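Local coordinates for mandelate racemase/muconate lactonizing protein (Alicyclobacillus acidocaldarius LAA1, PDB 3QLD) that belongs to the enolase superfamily, combining an N-terminal domain of the mandelate racemase/muconate lactonizing type with a TIM-barrel-like C-terminal domain, its specific function remaining unassigned, at residues V69-L72 against V73-A77; D88-P91 against R92-C95; A233-Q236 against A237-R240; V249-V252 against R253-K256; G355-W359 against V360-A364. All coordinates share one frame; numbering follows the deposited sequence.

Contact 1. Residues V69-L72 against V73-A77. With SO4 (sulfate ion), chain E.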
loop_
_atom_site.group_PDB
_atom_site.type_symbol
_atom_site.label_atom_id
_atom_site.label_comp_id
_atom_site.label_asym_id
_atom_site.label_seq_id
_atom_site.Cartn_x
_atom_site.Cartn_y
_atom_site.Cartn_z
ATOM N N VAL A 69 -0.617 8.209 -15.410
ATOM C CA VAL A 69 0.083 9.082 -16.352
ATOM C C VAL A 69 1.572 8.882 -16.383
ATOM O O VAL A 69 2.141 8.778 -17.491
ATOM C CB VAL A 69 -0.267 10.561 -16.030
ATOM C CG1 VAL A 69 0.580 11.607 -16.873
ATOM C CG2 VAL A 69 -1.789 10.825 -16.130
ATOM N N HIS A 70 2.227 8.876 -15.205
ATOM C CA HIS A 70 3.670 8.985 -15.194
ATOM C C HIS A 70 4.380 7.644 -15.018
ATOM O O HIS A 70 5.602 7.598 -15.183
ATOM C CB HIS A 70 4.122 10.058 -14.164
ATOM C CG HIS A 70 3.652 11.441 -14.503
ATOM N ND1 HIS A 70 4.192 12.166 -15.554
ATOM C CD2 HIS A 70 2.683 12.226 -13.968
ATOM C CE1 HIS A 70 3.598 13.340 -15.629
ATOM N NE2 HIS A 70 2.654 13.395 -14.703
ATOM N N HIS A 71 3.647 6.561 -14.710
ATOM C CA HIS A 71 4.273 5.290 -14.441
ATOM C C HIS A 71 3.728 4.060 -15.149
ATOM O O HIS A 71 4.500 3.313 -15.818
ATOM C CB HIS A 71 4.281 5.016 -12.925
ATOM C CG HIS A 71 4.955 6.099 -12.165
ATOM N ND1 HIS A 71 6.320 6.093 -11.942
ATOM C CD2 HIS A 71 4.505 7.321 -11.760
ATOM C CE1 HIS A 71 6.664 7.222 -11.324
ATOM N NE2 HIS A 71 5.591 7.996 -11.228
ATOM N N LEU A 72 2.422 3.846 -15.008
ATOM C CA LEU A 72 1.803 2.647 -15.557
ATOM C C LEU A 72 1.579 2.735 -17.073
ATOM O O LEU A 72 1.984 1.825 -17.774
ATOM C CB LEU A 72 0.490 2.300 -14.819
ATOM C CG LEU A 72 0.591 2.153 -13.311
ATOM C CD1 LEU A 72 -0.734 1.485 -12.842
ATOM C CD2 LEU A 72 1.775 1.282 -12.964
ATOM N N VAL A 73 1.023 3.847 -17.563
ATOM C CA VAL A 73 0.804 3.970 -19.034
ATOM C C VAL A 73 2.115 3.900 -19.805
ATOM O O VAL A 73 2.193 3.149 -20.822
ATOM C CB VAL A 73 -0.159 5.138 -19.395
ATOM C CG1 VAL A 73 -0.287 5.320 -20.945
ATOM C CG2 VAL A 73 -1.494 4.830 -18.793
ATOM N N PRO A 74 3.192 4.563 -19.318
ATOM C CA PRO A 74 4.469 4.388 -20.024
ATOM C C PRO A 74 4.956 2.959 -20.044
ATOM O O PRO A 74 5.477 2.474 -21.071
ATOM C CB PRO A 74 5.417 5.293 -19.241
ATOM C CG PRO A 74 4.500 6.427 -18.856
ATOM C CD PRO A 74 3.305 5.641 -18.311
ATOM N N ARG A 75 4.743 2.245 -18.958
ATOM C CA ARG A 75 5.190 0.863 -18.868
ATOM C C ARG A 75 4.405 -0.000 -19.809
ATOM O O ARG A 75 4.969 -0.978 -20.362
ATOM C CB ARG A 75 5.064 0.310 -17.450
ATOM C CG ARG A 75 6.284 0.669 -16.545
ATOM C CD ARG A 75 5.891 0.175 -15.150
ATOM N NE ARG A 75 6.998 0.319 -14.231
ATOM C CZ ARG A 75 7.382 1.460 -13.659
ATOM N NH1 ARG A 75 6.759 2.603 -13.945
ATOM N NH2 ARG A 75 8.441 1.442 -12.814
ATOM N N PHE A 76 3.108 0.306 -19.938
ATOM C CA PHE A 76 2.189 -0.442 -20.803
ATOM C C PHE A 76 2.535 -0.198 -22.291
ATOM O O PHE A 76 2.552 -1.142 -23.059
ATOM C CB PHE A 76 0.746 -0.073 -20.441
ATOM C CG PHE A 76 -0.298 -0.634 -21.353
ATOM C CD1 PHE A 76 -1.225 0.236 -21.985
ATOM C CD2 PHE A 76 -0.402 -2.009 -21.577
ATOM C CE1 PHE A 76 -2.193 -0.234 -22.796
ATOM C CE2 PHE A 76 -1.363 -2.506 -22.454
ATOM C CZ PHE A 76 -2.289 -1.628 -23.047
ATOM N N ALA A 77 2.832 1.043 -22.674
ATOM C CA ALA A 77 3.325 1.375 -24.024
ATOM C C ALA A 77 4.595 0.618 -24.350
ATOM O O ALA A 77 4.750 0.102 -25.447
ATOM C CB ALA A 77 3.601 2.864 -24.133
HETATM S S SO4 E . -0.682 15.757 -14.588
HETATM O O1 SO4 E . -1.781 15.321 -15.469
HETATM O O2 SO4 E . -0.627 14.998 -13.336
HETATM O O3 SO4 E . 0.604 15.571 -15.284
HETATM O O4 SO4 E . -0.920 17.178 -14.276
HETATM O O HOH W 1 7.810 5.600 -14.711
#

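Contact 2. Residues D88-P91 against R92-C95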
loop_
_atom_site.group_PDB
_atom_site.type_symbol
_atom_site.label_atom_id
_atom_site.label_comp_id
_atom_site.label_asym_id
_atom_site.label_seq_id
_atom_site.Cartn_x
_atom_site.Cartn_y
_atom_site.Cartn_z
ATOM N N ASP A 88 -0.707 -10.922 -31.481
ATOM C CA ASP A 88 -1.831 -10.914 -30.583
ATOM C C ASP A 88 -1.450 -10.259 -29.264
ATOM O O ASP A 88 -0.311 -10.406 -28.762
ATOM C CB ASP A 88 -2.364 -12.327 -30.399
ATOM C CG ASP A 88 -2.779 -12.970 -31.730
ATOM O OD1 ASP A 88 -3.661 -12.417 -32.434
ATOM O OD2 ASP A 88 -2.217 -14.025 -32.073
ATOM N N VAL A 89 -2.386 -9.469 -28.752
ATOM C CA VAL A 89 -2.292 -9.006 -27.374
ATOM C C VAL A 89 -3.208 -9.891 -26.531
ATOM O O VAL A 89 -4.422 -9.873 -26.699
ATOM C CB VAL A 89 -2.630 -7.512 -27.230
ATOM C CG1 VAL A 89 -2.466 -7.086 -25.804
ATOM C CG2 VAL A 89 -1.726 -6.672 -28.133
ATOM N N ASP A 90 -2.600 -10.689 -25.653
ATOM C CA ASP A 90 -3.309 -11.604 -24.763
ATOM C C ASP A 90 -3.597 -10.850 -23.422
ATOM O O ASP A 90 -2.649 -10.511 -22.700
ATOM C CB ASP A 90 -2.439 -12.850 -24.524
ATOM C CG ASP A 90 -3.126 -13.904 -23.647
ATOM O OD1 ASP A 90 -4.277 -13.684 -23.192
ATOM O OD2 ASP A 90 -2.512 -14.989 -23.427
ATOM N N PRO A 91 -4.880 -10.555 -23.110
ATOM C CA PRO A 91 -5.147 -9.823 -21.849
ATOM C C PRO A 91 -4.676 -10.593 -20.640
ATOM O O PRO A 91 -4.529 -10.024 -19.569
ATOM C CB PRO A 91 -6.672 -9.694 -21.788
ATOM C CG PRO A 91 -7.208 -10.528 -22.922
ATOM C CD PRO A 91 -6.109 -10.869 -23.855
ATOM N N ARG A 92 -4.464 -11.895 -20.808
ATOM C CA ARG A 92 -4.031 -12.761 -19.696
ATOM C C ARG A 92 -2.655 -12.415 -19.160
ATOM O O ARG A 92 -2.338 -12.710 -18.002
ATOM C CB ARG A 92 -4.109 -14.262 -20.091
ATOM C CG ARG A 92 -5.559 -14.793 -20.072
ATOM C CD ARG A 92 -5.670 -16.209 -20.643
ATOM N NE ARG A 92 -7.049 -16.654 -20.911
ATOM C CZ ARG A 92 -7.959 -17.016 -19.986
ATOM N NH1 ARG A 92 -7.682 -16.960 -18.670
ATOM N NH2 ARG A 92 -9.173 -17.419 -20.382
ATOM N N THR A 93 -1.842 -11.780 -19.984
ATOM C CA THR A 93 -0.480 -11.563 -19.661
ATOM C C THR A 93 -0.112 -10.099 -19.447
ATOM O O THR A 93 1.051 -9.776 -19.216
ATOM C CB THR A 93 0.406 -12.159 -20.728
ATOM O OG1 THR A 93 0.316 -11.388 -21.918
ATOM C CG2 THR A 93 -0.031 -13.628 -21.038
ATOM N N VAL A 94 -1.081 -9.214 -19.561
ATOM C CA VAL A 94 -0.778 -7.782 -19.545
ATOM C C VAL A 94 -0.142 -7.364 -18.199
ATOM O O VAL A 94 0.719 -6.471 -18.184
ATOM C CB VAL A 94 -1.986 -6.895 -20.043
ATOM C CG1 VAL A 94 -3.142 -7.077 -19.173
ATOM C CG2 VAL A 94 -1.596 -5.446 -20.089
ATOM N N CYS A 95 -0.481 -8.019 -17.084
ATOM C CA CYS A 95 0.151 -7.645 -15.803
ATOM C C CYS A 95 1.677 -7.822 -15.754
ATOM O O CYS A 95 2.370 -7.232 -14.880
ATOM C CB CYS A 95 -0.535 -8.274 -14.598
ATOM S SG CYS A 95 -2.195 -7.607 -14.362
#

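Contact 3. Residues A233-Q236 against A237-R240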
loop_
_atom_site.group_PDB
_atom_site.type_symbol
_atom_site.label_atom_id
_atom_site.label_comp_id
_atom_site.label_asym_id
_atom_site.label_seq_id
_atom_site.Cartn_x
_atom_site.Cartn_y
_atom_site.Cartn_z
ATOM N N ALA A 233 -7.901 -14.076 13.837
ATOM C CA ALA A 233 -7.956 -15.528 13.850
ATOM C C ALA A 233 -8.656 -16.014 15.090
ATOM O O ALA A 233 -9.510 -16.937 15.028
ATOM C CB ALA A 233 -6.518 -16.125 13.777
ATOM N N LYS A 234 -8.293 -15.438 16.235
ATOM C CA LYS A 234 -8.960 -15.808 17.486
ATOM C C LYS A 234 -10.415 -15.416 17.508
ATOM O O LYS A 234 -11.232 -16.131 18.041
ATOM C CB LYS A 234 -8.257 -15.094 18.615
ATOM C CG LYS A 234 -8.688 -15.452 19.991
ATOM C CD LYS A 234 -7.910 -14.590 21.014
ATOM C CE LYS A 234 -6.604 -15.265 21.402
ATOM N NZ LYS A 234 -5.627 -15.357 20.292
ATOM N N LEU A 235 -10.757 -14.252 16.935
ATOM C CA LEU A 235 -12.170 -13.891 16.938
ATOM C C LEU A 235 -12.960 -14.840 16.044
ATOM O O LEU A 235 -14.017 -15.307 16.428
ATOM C CB LEU A 235 -12.333 -12.417 16.504
ATOM C CG LEU A 235 -13.795 -11.980 16.330
ATOM C CD1 LEU A 235 -14.489 -11.865 17.710
ATOM C CD2 LEU A 235 -13.807 -10.593 15.614
ATOM N N GLN A 236 -12.486 -15.113 14.834
ATOM C CA GLN A 236 -13.249 -16.010 13.917
ATOM C C GLN A 236 -13.415 -17.393 14.510
ATOM O O GLN A 236 -14.528 -17.990 14.442
ATOM C CB GLN A 236 -12.610 -16.105 12.539
ATOM C CG GLN A 236 -13.307 -17.059 11.568
ATOM C CD GLN A 236 -14.770 -16.654 11.193
ATOM O OE1 GLN A 236 -14.990 -16.254 10.064
ATOM N NE2 GLN A 236 -15.748 -16.776 12.137
ATOM N N ALA A 237 -12.362 -17.868 15.216
ATOM C CA ALA A 237 -12.416 -19.230 15.883
ATOM C C ALA A 237 -13.519 -19.285 16.941
ATOM O O ALA A 237 -14.119 -20.356 17.150
ATOM C CB ALA A 237 -11.048 -19.614 16.525
ATOM N N SER A 238 -13.836 -18.114 17.527
ATOM C CA SER A 238 -14.853 -18.006 18.605
ATOM C C SER A 238 -16.302 -17.747 18.123
ATOM O O SER A 238 -17.268 -17.855 18.911
ATOM C CB SER A 238 -14.478 -16.927 19.605
ATOM O OG SER A 238 -14.626 -15.581 19.049
ATOM N N LEU A 239 -16.425 -17.438 16.847
ATOM C CA LEU A 239 -17.709 -17.063 16.223
ATOM C C LEU A 239 -18.218 -18.149 15.299
ATOM O O LEU A 239 -17.508 -18.690 14.404
ATOM C CB LEU A 239 -17.561 -15.750 15.390
ATOM C CG LEU A 239 -17.342 -14.441 16.155
ATOM C CD1 LEU A 239 -17.146 -13.326 15.130
ATOM C CD2 LEU A 239 -18.523 -14.100 17.052
ATOM N N ARG A 240 -19.482 -18.489 15.484
ATOM C CA ARG A 240 -20.149 -19.385 14.537
ATOM C C ARG A 240 -20.478 -18.666 13.211
ATOM O O ARG A 240 -20.471 -19.284 12.116
ATOM C CB ARG A 240 -21.431 -20.011 15.141
ATOM C CG ARG A 240 -21.202 -20.709 16.512
ATOM C CD ARG A 240 -20.187 -21.911 16.454
ATOM N NE ARG A 240 -18.751 -21.597 16.422
ATOM C CZ ARG A 240 -17.968 -21.360 17.487
ATOM N NH1 ARG A 240 -18.463 -21.380 18.733
ATOM N NH2 ARG A 240 -16.683 -21.072 17.303
#

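Contact 4. Residues V249-V252 against R253-K256. With SO4 (sulfate ion), chain C.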
loop_
_atom_site.group_PDB
_atom_site.type_symbol
_atom_site.label_atom_id
_atom_site.label_comp_id
_atom_site.label_asym_id
_atom_site.label_seq_id
_atom_site.Cartn_x
_atom_site.Cartn_y
_atom_site.Cartn_z
ATOM N N VAL A 249 -8.080 -7.706 2.733
ATOM C CA VAL A 249 -7.549 -8.601 1.754
ATOM C C VAL A 249 -7.360 -7.879 0.380
ATOM O O VAL A 249 -8.294 -7.749 -0.421
ATOM C CB VAL A 249 -8.448 -9.799 1.566
ATOM C CG1 VAL A 249 -7.952 -10.585 0.340
ATOM C CG2 VAL A 249 -8.409 -10.736 2.896
ATOM N N ARG A 250 -6.123 -7.489 0.117
ATOM C CA ARG A 250 -5.775 -6.697 -1.074
ATOM C C ARG A 250 -5.074 -7.505 -2.150
ATOM O O ARG A 250 -4.747 -6.944 -3.190
ATOM C CB ARG A 250 -4.795 -5.554 -0.708
ATOM C CG ARG A 250 -5.041 -4.765 0.559
ATOM C CD ARG A 250 -6.116 -3.687 0.322
ATOM N NE ARG A 250 -6.156 -2.498 1.214
ATOM C CZ ARG A 250 -5.801 -2.375 2.514
ATOM N NH1 ARG A 250 -5.283 -3.384 3.232
ATOM N NH2 ARG A 250 -5.983 -1.185 3.121
ATOM N N SER A 251 -4.741 -8.758 -1.880
ATOM C CA SER A 251 -3.954 -9.575 -2.797
ATOM C C SER A 251 -4.299 -11.017 -2.567
ATOM O O SER A 251 -4.816 -11.370 -1.505
ATOM C CB SER A 251 -2.456 -9.428 -2.536
ATOM O OG SER A 251 -2.058 -10.068 -1.313
ATOM N N VAL A 252 -3.978 -11.849 -3.553
ATOM C CA VAL A 252 -4.107 -13.315 -3.432
ATOM C C VAL A 252 -3.229 -13.892 -2.309
ATOM O O VAL A 252 -3.650 -14.797 -1.615
ATOM C CB VAL A 252 -3.878 -14.044 -4.801
ATOM C CG1 VAL A 252 -4.241 -15.545 -4.728
ATOM C CG2 VAL A 252 -4.745 -13.404 -5.890
ATOM N N ARG A 253 -2.026 -13.357 -2.088
ATOM C CA ARG A 253 -1.203 -13.821 -0.951
ATOM C C ARG A 253 -1.825 -13.501 0.439
ATOM O O ARG A 253 -1.715 -14.299 1.367
ATOM C CB ARG A 253 0.203 -13.236 -1.007
ATOM C CG ARG A 253 1.099 -13.916 -2.078
ATOM C CD ARG A 253 2.317 -13.036 -2.448
ATOM N NE ARG A 253 1.853 -11.817 -3.107
ATOM C CZ ARG A 253 2.516 -10.663 -3.183
ATOM N NH1 ARG A 253 3.720 -10.511 -2.641
ATOM N NH2 ARG A 253 1.947 -9.646 -3.810
ATOM N N GLU A 254 -2.442 -12.339 0.577
ATOM C CA GLU A 254 -3.133 -12.007 1.835
ATOM C C GLU A 254 -4.325 -12.949 2.067
ATOM O O GLU A 254 -4.659 -13.288 3.177
ATOM C CB GLU A 254 -3.621 -10.574 1.814
ATOM C CG GLU A 254 -2.704 -9.567 2.600
ATOM C CD GLU A 254 -3.364 -8.178 2.738
ATOM O OE1 GLU A 254 -3.750 -7.595 1.694
ATOM O OE2 GLU A 254 -3.500 -7.677 3.891
ATOM N N LEU A 255 -4.983 -13.312 0.989
ATOM C CA LEU A 255 -6.082 -14.284 1.021
ATOM C C LEU A 255 -5.540 -15.629 1.435
ATOM O O LEU A 255 -6.154 -16.284 2.236
ATOM C CB LEU A 255 -6.776 -14.411 -0.343
ATOM C CG LEU A 255 -8.011 -15.376 -0.349
ATOM C CD1 LEU A 255 -9.108 -14.872 0.566
ATOM C CD2 LEU A 255 -8.565 -15.482 -1.763
ATOM N N LYS A 256 -4.398 -16.058 0.893
ATOM C CA LYS A 256 -3.717 -17.296 1.395
ATOM C C LYS A 256 -3.464 -17.304 2.902
ATOM O O LYS A 256 -3.713 -18.324 3.590
ATOM C CB LYS A 256 -2.417 -17.641 0.603
ATOM C CG LYS A 256 -2.734 -18.210 -0.758
ATOM C CD LYS A 256 -1.429 -18.482 -1.607
ATOM C CE LYS A 256 -1.846 -19.010 -2.993
ATOM N NZ LYS A 256 -0.708 -19.504 -3.852
HETATM S S SO4 C . -0.943 -11.638 -5.768
HETATM O O1 SO4 C . -0.020 -10.578 -6.165
HETATM O O2 SO4 C . -2.317 -11.173 -5.922
HETATM O O3 SO4 C . -0.813 -12.795 -6.650
HETATM O O4 SO4 C . -0.614 -12.009 -4.388
#

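Contact 5. Residues G355-W359 against V360-A364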
loop_
_atom_site.group_PDB
_atom_site.type_symbol
_atom_site.label_atom_id
_atom_site.label_comp_id
_atom_site.label_asym_id
_atom_site.label_seq_id
_atom_site.Cartn_x
_atom_site.Cartn_y
_atom_site.Cartn_z
ATOM N N GLY A 355 -17.390 -6.189 -24.499
ATOM C CA GLY A 355 -16.820 -4.885 -24.183
ATOM C C GLY A 355 -17.885 -3.836 -23.903
ATOM O O GLY A 355 -18.947 -3.816 -24.520
ATOM N N VAL A 356 -17.584 -2.891 -23.011
ATOM C CA VAL A 356 -18.548 -1.844 -22.708
ATOM C C VAL A 356 -18.537 -0.614 -23.632
ATOM O O VAL A 356 -19.375 0.251 -23.475
ATOM C CB VAL A 356 -18.420 -1.418 -21.233
ATOM C CG1 VAL A 356 -17.146 -0.597 -21.039
ATOM C CG2 VAL A 356 -19.600 -0.653 -20.808
ATOM N N ALA A 357 -17.616 -0.518 -24.582
ATOM C CA ALA A 357 -17.476 0.727 -25.378
ATOM C C ALA A 357 -18.778 1.245 -25.977
ATOM O O ALA A 357 -19.087 2.450 -25.852
ATOM C CB ALA A 357 -16.335 0.608 -26.462
ATOM N N ASP A 358 -19.580 0.331 -26.543
ATOM C CA ASP A 358 -20.832 0.677 -27.281
ATOM C C ASP A 358 -21.936 1.246 -26.407
ATOM O O ASP A 358 -22.843 1.909 -26.914
ATOM C CB ASP A 358 -21.397 -0.537 -28.035
ATOM C CG ASP A 358 -20.611 -0.835 -29.309
ATOM O OD1 ASP A 358 -19.714 -0.009 -29.630
ATOM O OD2 ASP A 358 -20.895 -1.860 -30.011
ATOM N N TRP A 359 -21.800 1.001 -25.101
ATOM C CA TRP A 359 -22.708 1.405 -24.086
ATOM C C TRP A 359 -22.370 2.764 -23.460
ATOM O O TRP A 359 -23.183 3.338 -22.773
ATOM C CB TRP A 359 -22.734 0.349 -22.978
ATOM C CG TRP A 359 -23.452 -0.878 -23.340
ATOM C CD1 TRP A 359 -23.959 -1.201 -24.586
ATOM C CD2 TRP A 359 -23.762 -2.000 -22.480
ATOM N NE1 TRP A 359 -24.562 -2.433 -24.539
ATOM C CE2 TRP A 359 -24.470 -2.947 -23.271
ATOM C CE3 TRP A 359 -23.518 -2.299 -21.126
ATOM C CZ2 TRP A 359 -24.933 -4.168 -22.757
ATOM C CZ3 TRP A 359 -23.984 -3.547 -20.607
ATOM C CH2 TRP A 359 -24.681 -4.452 -21.422
ATOM N N VAL A 360 -21.173 3.273 -23.705
ATOM C CA VAL A 360 -20.723 4.530 -23.140
ATOM C C VAL A 360 -21.335 5.773 -23.796
ATOM O O VAL A 360 -21.262 5.942 -25.030
ATOM C CB VAL A 360 -19.181 4.618 -23.188
ATOM C CG1 VAL A 360 -18.717 5.954 -22.573
ATOM C CG2 VAL A 360 -18.532 3.428 -22.450
ATOM N N ASP A 361 -21.905 6.639 -22.965
ATOM C CA ASP A 361 -22.425 7.966 -23.380
ATOM C C ASP A 361 -21.251 8.941 -23.414
ATOM O O ASP A 361 -20.807 9.444 -22.359
ATOM C CB ASP A 361 -23.549 8.419 -22.437
ATOM C CG ASP A 361 -24.217 9.765 -22.862
ATOM O OD1 ASP A 361 -23.622 10.524 -23.628
ATOM O OD2 ASP A 361 -25.333 10.054 -22.392
ATOM N N ARG A 362 -20.750 9.162 -24.629
ATOM C CA ARG A 362 -19.635 10.073 -24.866
ATOM C C ARG A 362 -19.938 11.474 -24.410
ATOM O O ARG A 362 -19.039 12.145 -23.903
ATOM C CB ARG A 362 -19.168 10.072 -26.339
ATOM C CG ARG A 362 -18.721 8.709 -26.994
ATOM C CD ARG A 362 -18.256 7.648 -26.003
ATOM N NE ARG A 362 -17.468 6.559 -26.613
ATOM C CZ ARG A 362 -17.978 5.374 -26.974
ATOM N NH1 ARG A 362 -19.282 5.119 -26.820
ATOM N NH2 ARG A 362 -17.184 4.439 -27.491
ATOM N N ASP A 363 -21.194 11.943 -24.543
ATOM C CA ASP A 363 -21.561 13.303 -24.076
ATOM C C ASP A 363 -21.501 13.438 -22.563
ATOM O O ASP A 363 -21.150 14.490 -22.032
ATOM C CB ASP A 363 -22.986 13.729 -24.473
ATOM C CG ASP A 363 -23.139 14.001 -25.975
ATOM O OD1 ASP A 363 -22.225 14.566 -26.600
ATOM O OD2 ASP A 363 -24.207 13.653 -26.532
ATOM N N ALA A 364 -21.944 12.390 -21.874
ATOM C CA ALA A 364 -21.887 12.405 -20.424
ATOM C C ALA A 364 -20.422 12.370 -19.979
ATOM O O ALA A 364 -20.010 13.198 -19.154
ATOM C CB ALA A 364 -22.726 11.247 -19.832
#

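Contact 1. Residues V69-L72 against V73-A77
R75 reaches back along the helix to the carbonyl of H71, one turn earlier in helix 61-80. Hydrogen bonds lead: R75 NH1 donates to H71 O at 3.0 Å, coming from above the carbonyl plane, whereas the oxygen lies in the plane of the guanidinium. With chi1 at -84° and an extended run from CG to NE, the arginine travels alongside H71, both side chains pointing the same way. R75 N reaches H71 O only weakly (3.3 Å), while F76 N to L72 O is a regular helical bond of 2.9 Å. A water gives a hydrogen to H70 O and weakly accepts one from R75 NH1.

Van der Waals contact centres on P74. Its N has no hydrogen to give; its CD rests 3.4 Å from V69 O, where the helix widens into a pi-type turn and kinks.

The sulfate accepts from H70: NE2 to O3 is 3.0 Å, and V69 CG1 covers one face of that imidazole.

R75 NE pairs with D100 and its NH2 with E53 of the second subunit; H71 bonds E53 and D62 of that subunit. These carboxylates would balance the arginine's charge and probably favour a protonated H71 at this subunit interface.

Contact 2. Residues D88-P91 against R92-C95
D90 against R92 and T93 makes a tight local turn in the loop that joins helix 61-80 to helix 105-123, in the N-terminal domain. Three hydrogen bonds close it, all accepted by D90. The main-chain oxygen takes two: T93 N donates to D90 O at 3.1 Å with a nearly straight N-H (170°), from well above the carbonyl plane, and T93 OG1 donates to the same D90 O at 3.2 Å, closer to that plane. The threonine hydroxyl gets there because it sits between its own N and carbonyl carbon (chi1 71°), turned back over the turn.

The carboxylate supplies the third bond. D90 OD1 accepts from R92 N at 3.0 Å, the N-H arriving from above the carboxylate plane, which makes an Asx turn nested within a beta-turn whose corners are P91 and R92, both with right-handed helical backbone angles. The same carboxylate lies against aliphatic carbon: OD1 of D90 is 3.2 Å from R92 CB, and OD2 of D90 is 3.7 Å from T93 CG2. R92 itself extends away, its guanidinium steeply inclined to the carboxylate, and the charged atoms of D90 and R92 do not touch.

V94, three residues past P91, turns its CG1 to P91 O (3.3 Å). P91 packs on W116 and Y119 of helix 105-123, while V94 meets W79 and F76 of helix 61-80 as well as E112, and T93 also touches W79.

Contact 3. Residues A233-Q236 against A237-R240
The amide of Q236 points its NE2 end at L239, 3.9 Å from L239 CB, the two side chains crossing at about a right angle. A bend at chi2 (63°) turns the amide this way; its hydrogen bonds lie beyond the two segments: NE2 to T241 O, and OE1 from V243 N. The R240 guanidinium has A237 O at its edge and in its plane, but the angle is too poor for a hydrogen bond.

The backbone follows the last turn of helix 229-238. A237 N to A233 O, 3.0 Å, is a regular helical bond. S238 N is shared weakly between K234 O and L235 O, and L239 N turns to Q236 O at 3.1 Å, from far above the carbonyl plane. S238 OG gives its hydrogen to L235 O at 2.7 Å, with chi1 at 71° holding it over the turn.

Apolar contact is made by L235 CG and L239 CD1, 3.8 Å apart; both leucines also touch L209 of helix 206-211.

As i-to-i+4 bonding gives way to i-to-i+3, the S238 hydroxyl gives L235 O a firmer donor than the weak amide bond does, and the Q236 amide ties that end to strand 243-245 of the beta-alpha-beta unit.

Contact 4. Residues V249-V252 against R253-K256
S251 caps E254 across the first turn of helix 252-261. A chi1 of 71° turns the serine OG forward over the helix start, where it accepts from E254 N at 3.0 Å, the N-H pointing almost straight at it. E254 reaches back the other way: its chain, set at a chi1 of -100° away from the usual staggered positions, carries OE1 to R250 N at 2.9 Å, the amide meeting the carboxylate from above its plane. R250 and E254 lie side by side, pointing the same way, their flat groups only 14° apart, yet without a salt bridge between them; R250 NH1 pairs with E226 instead, and OE1 of E254 rests on R250 CG at 3.3 Å.

R253 heads away from these two and bends at chi3 toward the sulfate. Its NE meets sulfate O4 in the guanidinium plane at 2.8 Å and nearly straight, while R253 N bonds the same oxygen at 3.0 Å. V252 N holds O2 at 3.0 Å. R105 and R282 also bind this ion.

V249 and L255 cross obliquely, CG1 of V249 lying 4.1 Å from CB of L255, and both reach L267 of the neighbouring strand. Regular helical bonds from L255 N and K256 N follow. A serine N-cap with an anion seated at the helix N-terminus, beside arginines, marks the entry into this helix of the barrel-like domain.

Contact 5. Residues G355-W359 against V360-A364
A357 O is the acceptor that draws V360 and R362 together. Among the hydrogen bonds, V360 N donates to A357 O at 3.1 Å, from well above the carbonyl plane, closing the 3-10 turn. R362 NH1 comes to the same oxygen at 2.8 Å, but its N-H is badly bent (117°) and the bond is weak. Its better use is on V360 O, also at 2.8 Å, tilted somewhat from the guanidinium plane. An unusual, off-staggered chi2 (-24°) swings the arginine back over the turn, and the other terminal nitrogen, NH2, forms a salt bridge with E43.

D361 is the N-cap of helix 362-368: its OD1 accepts from A364 N at 3.1 Å, met from above the carboxylate plane.

Van der Waals contact is thinner. V360 CG2 packs 3.4 Å from V356 O, and V356 CG1 with V360 CG2, 4.5 Å apart, is a loose apolar pair. V356, A357 and R362 also lie against W45 of strand 43-48.

A 3-10 turn running into an aspartate N-cap is how the chain here passes from strand 347-349 of the barrel sheet into helix 362-368, ahead of strand 369-376 in the antiparallel sheet of the N-terminal domain.

Contacts 1 and 2 meet directly: F76 CE2 of the helix packs 3.8 Å from V94 CG2 of the loop, their centres about 16 Å apart, both in the N-terminal domain. Contacts 3 and 4 belong to successive strand-helix elements of the barrel-like domain, with centres about 19 Å apart and nearest atoms about 11 Å. Contact 5 lies on the far side of the chain's centre from contact 3, the two centres about 46 Å apart, and from contact 4. Contacts 1 and 4, centres about 25 Å apart, each bind a different sulfate, probably from the crystallisation liquor, and both reach the second subunit.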